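Uncharacterized protein (Bacteroides eggerthii, PDB 4FTD) is of unknown function but combines a six-bladed beta-propeller with an immunoglobulin-like domain and may act in carbohydrate metabolism. Local coordinates at residues 310-313 with 319-322; 342-347 with 351-356. All coordinates share one frame; numbering follows the deposited sequence.

Interactions 1 and 2 are both antiparallel beta hairpins, and they follow each other along the chain. They lie in different antiparallel sheets, consistent with neighbouring propeller blades, and their centres are about 12 Å apart. Both are mostly buried. The sheets meet through Leu312 and Val320. CD1 of Leu312 lies 3.5 Å from CD1 of Leu353 and 3.6 Å from CG2 of Val344, and CG1 of Val320 lies 4.0 Å from CD2 of Leu353. Interaction 1 is short, with two backbone hydrogen bonds and a small leucine-valine cluster. Interaction 2 is longer, with four such bonds and more varied chemistry. Its Lys343 and Arg351 find polar partners elsewhere in the chain, while Thr346, near the turn of the hairpin, is exposed.

Interaction 1. Residues 310-313 with 319-322; sequences QYLW and PVTL
Leu312 and Leu322 face each other as a non-hydrogen-bonded pair, and with Val320 they form the buried part of this contact. CD2 of Leu312 lies 3.9 Å from CD1 of Leu322. CD1 of Leu312 lies 3.9 Å from CG1 of Val320. One leucine thus bridges two residues of the opposite strand. The next pair, Trp313 with Thr321, carries the backbone bonds. Trp313 N gives a nearly straight bond to Thr321 O, 2.8 Å and 173° at the hydrogen. The return bond, Thr321 N to Trp313 O, is 2.9 Å and more bent, at 151°. These are the two middle strands of a four-stranded antiparallel sheet, as in a blade of a beta-propeller. On the face of Trp313 and Thr321 the two side chains do not meet. The indole NE1 is held instead by Thr300. Thr321 OG1 donates a hydrogen bond to Pro319 O, 2.7 Å, from above the carbonyl plane. Gln310 is the partly exposed end, yet it packs just as closely, with CB 3.8 Å from Leu322 CD1. Leu322 CG stands opposite its backbone N (chi1 -178°), which brings both methyls over the face of the Gln310 amide. Ile381 of helix 381-390 touches both side chains.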
loop_
_atom_site.group_PDB
_atom_site.type_symbol
_atom_site.label_atom_id
_atom_site.label_comp_id
_atom_site.label_asym_id
_atom_site.label_seq_id
_atom_site.Cartn_x
_atom_site.Cartn_y
_atom_site.Cartn_z
ATOM N N GLN A 310 2.422 -2.255 18.567
ATOM C CA GLN A 310 1.423 -1.201 18.328
ATOM C C GLN A 310 0.570 -1.479 17.103
ATOM O O GLN A 310 0.941 -2.245 16.219
ATOM C CB GLN A 310 2.092 0.130 18.146
ATOM C CG GLN A 310 2.911 0.570 19.342
ATOM C CD GLN A 310 3.565 1.906 19.092
ATOM O OE1 GLN A 310 4.139 2.127 18.007
ATOM N NE2 GLN A 310 3.483 2.813 20.074
ATOM N N TYR A 311 -0.603 -0.853 17.085
ATOM C CA TYR A 311 -1.651 -1.103 16.081
ATOM C C TYR A 311 -2.237 0.214 15.620
ATOM O O TYR A 311 -2.104 1.235 16.319
ATOM C CB TYR A 311 -2.797 -1.944 16.692
ATOM C CG TYR A 311 -2.360 -3.315 17.170
ATOM C CD1 TYR A 311 -1.555 -3.473 18.317
ATOM C CD2 TYR A 311 -2.728 -4.461 16.467
ATOM C CE1 TYR A 311 -1.127 -4.731 18.718
ATOM C CE2 TYR A 311 -2.317 -5.718 16.879
ATOM C CZ TYR A 311 -1.518 -5.848 18.001
ATOM O OH TYR A 311 -1.093 -7.099 18.367
ATOM N N LEU A 312 -2.899 0.186 14.462
ATOM C CA LEU A 312 -3.610 1.347 13.975
ATOM C C LEU A 312 -5.090 0.995 14.043
ATOM O O LEU A 312 -5.510 -0.040 13.588
ATOM C CB LEU A 312 -3.185 1.739 12.574
ATOM C CG LEU A 312 -1.776 2.250 12.326
ATOM C CD1 LEU A 312 -1.704 2.634 10.851
ATOM C CD2 LEU A 312 -1.462 3.446 13.235
ATOM N N TRP A 313 -5.865 1.862 14.677
ATOM C CA TRP A 313 -7.298 1.723 14.771
ATOM C C TRP A 313 -7.939 2.868 14.012
ATOM O O TRP A 313 -7.526 4.010 14.147
ATOM C CB TRP A 313 -7.705 1.808 16.234
ATOM C CG TRP A 313 -9.175 1.858 16.533
ATOM C CD1 TRP A 313 -10.185 1.226 15.852
ATOM C CD2 TRP A 313 -9.793 2.494 17.645
ATOM N NE1 TRP A 313 -11.387 1.465 16.442
ATOM C CE2 TRP A 313 -11.181 2.217 17.567
ATOM C CE3 TRP A 313 -9.319 3.285 18.701
ATOM C CZ2 TRP A 313 -12.100 2.709 18.485
ATOM C CZ3 TRP A 313 -10.243 3.779 19.639
ATOM C CH2 TRP A 313 -11.617 3.483 19.524
ATOM N N PRO A 319 -10.550 8.893 13.179
ATOM C CA PRO A 319 -9.331 9.015 12.368
ATOM C C PRO A 319 -8.329 7.936 12.745
ATOM O O PRO A 319 -8.379 7.449 13.868
ATOM C CB PRO A 319 -8.756 10.382 12.772
ATOM C CG PRO A 319 -9.839 11.089 13.470
ATOM C CD PRO A 319 -10.746 10.057 14.053
ATOM N N VAL A 320 -7.430 7.608 11.816
ATOM C CA VAL A 320 -6.355 6.627 12.003
ATOM C C VAL A 320 -5.569 7.020 13.266
ATOM O O VAL A 320 -5.020 8.125 13.365
ATOM C CB VAL A 320 -5.447 6.534 10.747
ATOM C CG1 VAL A 320 -4.240 5.653 11.007
ATOM C CG2 VAL A 320 -6.246 5.990 9.555
ATOM N N THR A 321 -5.578 6.123 14.244
ATOM C CA THR A 321 -5.017 6.358 15.572
ATOM C C THR A 321 -4.075 5.216 15.933
ATOM O O THR A 321 -4.440 4.030 15.837
ATOM C CB THR A 321 -6.165 6.432 16.633
ATOM O OG1 THR A 321 -7.128 7.457 16.290
ATOM C CG2 THR A 321 -5.626 6.654 18.039
ATOM N N LEU A 322 -2.881 5.574 16.378
ATOM C CA LEU A 322 -1.920 4.623 16.890
ATOM C C LEU A 322 -2.383 4.254 18.315
ATOM O O LEU A 322 -2.619 5.146 19.137
ATOM C CB LEU A 322 -0.518 5.254 16.925
ATOM C CG LEU A 322 0.661 4.397 17.401
ATOM C CD1 LEU A 322 0.860 3.271 16.405
ATOM C CD2 LEU A 322 1.950 5.209 17.553
#

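Interaction 2. Residues 342-347 with 351-356; sequences PKVVTF and RYLLVC
Lys343 and Leu354 are joined by two backbone hydrogen bonds, and Val345 and Tyr352 by two more. All four are nearly straight. Lys343 N meets Leu354 O at 2.9 Å, and Tyr352 N meets Val345 O at 2.8 Å. Between the two bonded pairs, Val344 CA makes a CA-H...O contact with Tyr352 O at 3.4 Å. Apolar packing lies on both faces. On one, CG1 of Val344 stands anti to the backbone N (chi1 176°) and lies 3.6 Å from Arg351 CG; the two side chains run side by side in the same direction. CD1 of Leu353 turns back over the partner strand, 4.0 Å from Pro342 CB. On the other face, Val345 CG2 approaches Leu354 CB, and Phe347 CB lies 4.2 Å from Tyr352 CE2. The polar ends look elsewhere. Arg351 bends at chi3 (51°), and its NE and NH2 hydrogen-bond to Leu375 O and Gly378 O. Lys343 NZ forms a salt bridge with Asp415. Tyr352 OH is hydrogen-bonded to Glu350 and Ala114. Strands 342-347, 350-357, 369-374 and 398-401 pair antiparallel in chain order, consistent with a blade of the six-bladed propeller whose first two strands form this hairpin.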
loop_
_atom_site.group_PDB
_atom_site.type_symbol
_atom_site.label_atom_id
_atom_site.label_comp_id
_atom_site.label_asym_id
_atom_site.label_seq_id
_atom_site.Cartn_x
_atom_site.Cartn_y
_atom_site.Cartn_z
ATOM N N PRO A 342 -6.703 0.198 8.060
ATOM C CA PRO A 342 -5.377 0.860 7.958
ATOM C C PRO A 342 -4.197 -0.100 8.095
ATOM O O PRO A 342 -3.994 -0.682 9.180
ATOM C CB PRO A 342 -5.393 1.866 9.134
ATOM C CG PRO A 342 -6.311 1.242 10.121
ATOM C CD PRO A 342 -7.336 0.481 9.349
ATOM N N LYS A 343 -3.450 -0.295 6.999
ATOM C CA LYS A 343 -2.289 -1.178 7.009
ATOM C C LYS A 343 -1.017 -0.432 6.628
ATOM O O LYS A 343 -0.980 0.285 5.626
ATOM C CB LYS A 343 -2.500 -2.373 6.057
ATOM C CG LYS A 343 -3.693 -3.241 6.428
ATOM C CD LYS A 343 -3.764 -4.602 5.733
ATOM C CE LYS A 343 -4.974 -5.395 6.234
ATOM N NZ LYS A 343 -5.141 -6.735 5.550
ATOM N N VAL A 344 0.019 -0.611 7.425
ATOM C CA VAL A 344 1.327 0.006 7.157
ATOM C C VAL A 344 2.154 -0.936 6.285
ATOM O O VAL A 344 2.345 -2.072 6.644
ATOM C CB VAL A 344 2.082 0.334 8.449
ATOM C CG1 VAL A 344 3.491 0.876 8.137
ATOM C CG2 VAL A 344 1.269 1.310 9.288
ATOM N N VAL A 345 2.623 -0.430 5.138
ATOM C CA VAL A 345 3.400 -1.172 4.152
ATOM C C VAL A 345 4.788 -0.569 4.037
ATOM O O VAL A 345 4.891 0.632 3.790
ATOM C CB VAL A 345 2.741 -1.015 2.744
ATOM C CG1 VAL A 345 3.496 -1.794 1.686
ATOM C CG2 VAL A 345 1.304 -1.473 2.788
ATOM N N THR A 346 5.840 -1.379 4.239
ATOM C CA THR A 346 7.216 -0.944 4.009
ATOM C C THR A 346 7.673 -1.526 2.680
ATOM O O THR A 346 7.593 -2.726 2.473
ATOM C CB THR A 346 8.177 -1.382 5.121
ATOM O OG1 THR A 346 7.732 -0.812 6.351
ATOM C CG2 THR A 346 9.634 -0.898 4.821
ATOM N N PHE A 347 8.176 -0.666 1.793
ATOM C CA PHE A 347 8.532 -1.066 0.442
ATOM C C PHE A 347 9.663 -0.216 -0.120
ATOM O O PHE A 347 9.522 1.013 -0.215
ATOM C CB PHE A 347 7.313 -0.953 -0.473
ATOM C CG PHE A 347 7.580 -1.350 -1.894
ATOM C CD1 PHE A 347 7.636 -2.692 -2.250
ATOM C CD2 PHE A 347 7.758 -0.382 -2.891
ATOM C CE1 PHE A 347 7.885 -3.072 -3.572
ATOM C CE2 PHE A 347 8.027 -0.756 -4.210
ATOM C CZ PHE A 347 8.082 -2.102 -4.553
ATOM N N ARG A 351 7.704 3.971 3.463
ATOM C CA ARG A 351 6.657 3.462 4.349
ATOM C C ARG A 351 5.357 4.173 3.976
ATOM O O ARG A 351 5.304 5.391 3.945
ATOM C CB ARG A 351 7.021 3.680 5.835
ATOM C CG ARG A 351 5.938 3.244 6.837
ATOM C CD ARG A 351 6.403 3.328 8.286
ATOM N NE ARG A 351 6.939 4.640 8.484
ATOM C CZ ARG A 351 7.974 4.972 9.247
ATOM N NH1 ARG A 351 8.571 4.086 10.022
ATOM N NH2 ARG A 351 8.397 6.240 9.236
ATOM N N TYR A 352 4.330 3.378 3.681
ATOM C CA TYR A 352 3.028 3.852 3.267
ATOM C C TYR A 352 1.914 3.381 4.200
ATOM O O TYR A 352 2.057 2.365 4.882
ATOM C CB TYR A 352 2.711 3.340 1.852
ATOM C CG TYR A 352 3.800 3.592 0.854
ATOM C CD1 TYR A 352 4.230 4.882 0.589
ATOM C CD2 TYR A 352 4.422 2.540 0.167
ATOM C CE1 TYR A 352 5.267 5.137 -0.303
ATOM C CE2 TYR A 352 5.453 2.793 -0.745
ATOM C CZ TYR A 352 5.870 4.094 -0.974
ATOM O OH TYR A 352 6.892 4.374 -1.868
ATOM N N LEU A 353 0.823 4.151 4.229
ATOM C CA LEU A 353 -0.426 3.748 4.868
ATOM C C LEU A 353 -1.413 3.460 3.736
ATOM O O LEU A 353 -1.666 4.321 2.895
ATOM C CB LEU A 353 -0.994 4.843 5.774
ATOM C CG LEU A 353 -2.285 4.469 6.530
ATOM C CD1 LEU A 353 -2.017 3.302 7.470
ATOM C CD2 LEU A 353 -2.885 5.659 7.276
ATOM N N LEU A 354 -1.910 2.224 3.716
ATOM C CA LEU A 354 -2.923 1.733 2.779
ATOM C C LEU A 354 -4.248 1.752 3.552
ATOM O O LEU A 354 -4.324 1.213 4.676
ATOM C CB LEU A 354 -2.584 0.321 2.310
ATOM C CG LEU A 354 -3.632 -0.427 1.475
ATOM C CD1 LEU A 354 -3.976 0.304 0.185
ATOM C CD2 LEU A 354 -3.129 -1.860 1.221
ATOM N N VAL A 355 -5.249 2.425 2.999
ATOM C CA VAL A 355 -6.584 2.447 3.608
ATOM C C VAL A 355 -7.613 2.287 2.526
ATOM O O VAL A 355 -7.288 2.412 1.330
ATOM C CB VAL A 355 -6.870 3.742 4.398
ATOM C CG1 VAL A 355 -5.893 3.923 5.545
ATOM C CG2 VAL A 355 -6.899 4.963 3.484
ATOM N N CYS A 356 -8.845 1.930 2.919
ATOM C CA CYS A 356 -9.977 2.050 1.992
ATOM C C CYS A 356 -11.007 2.934 2.628
ATOM O O CYS A 356 -11.380 2.708 3.796
ATOM C CB CYS A 356 -10.589 0.683 1.631
ATOM S SG CYS A 356 -11.822 0.765 0.316
#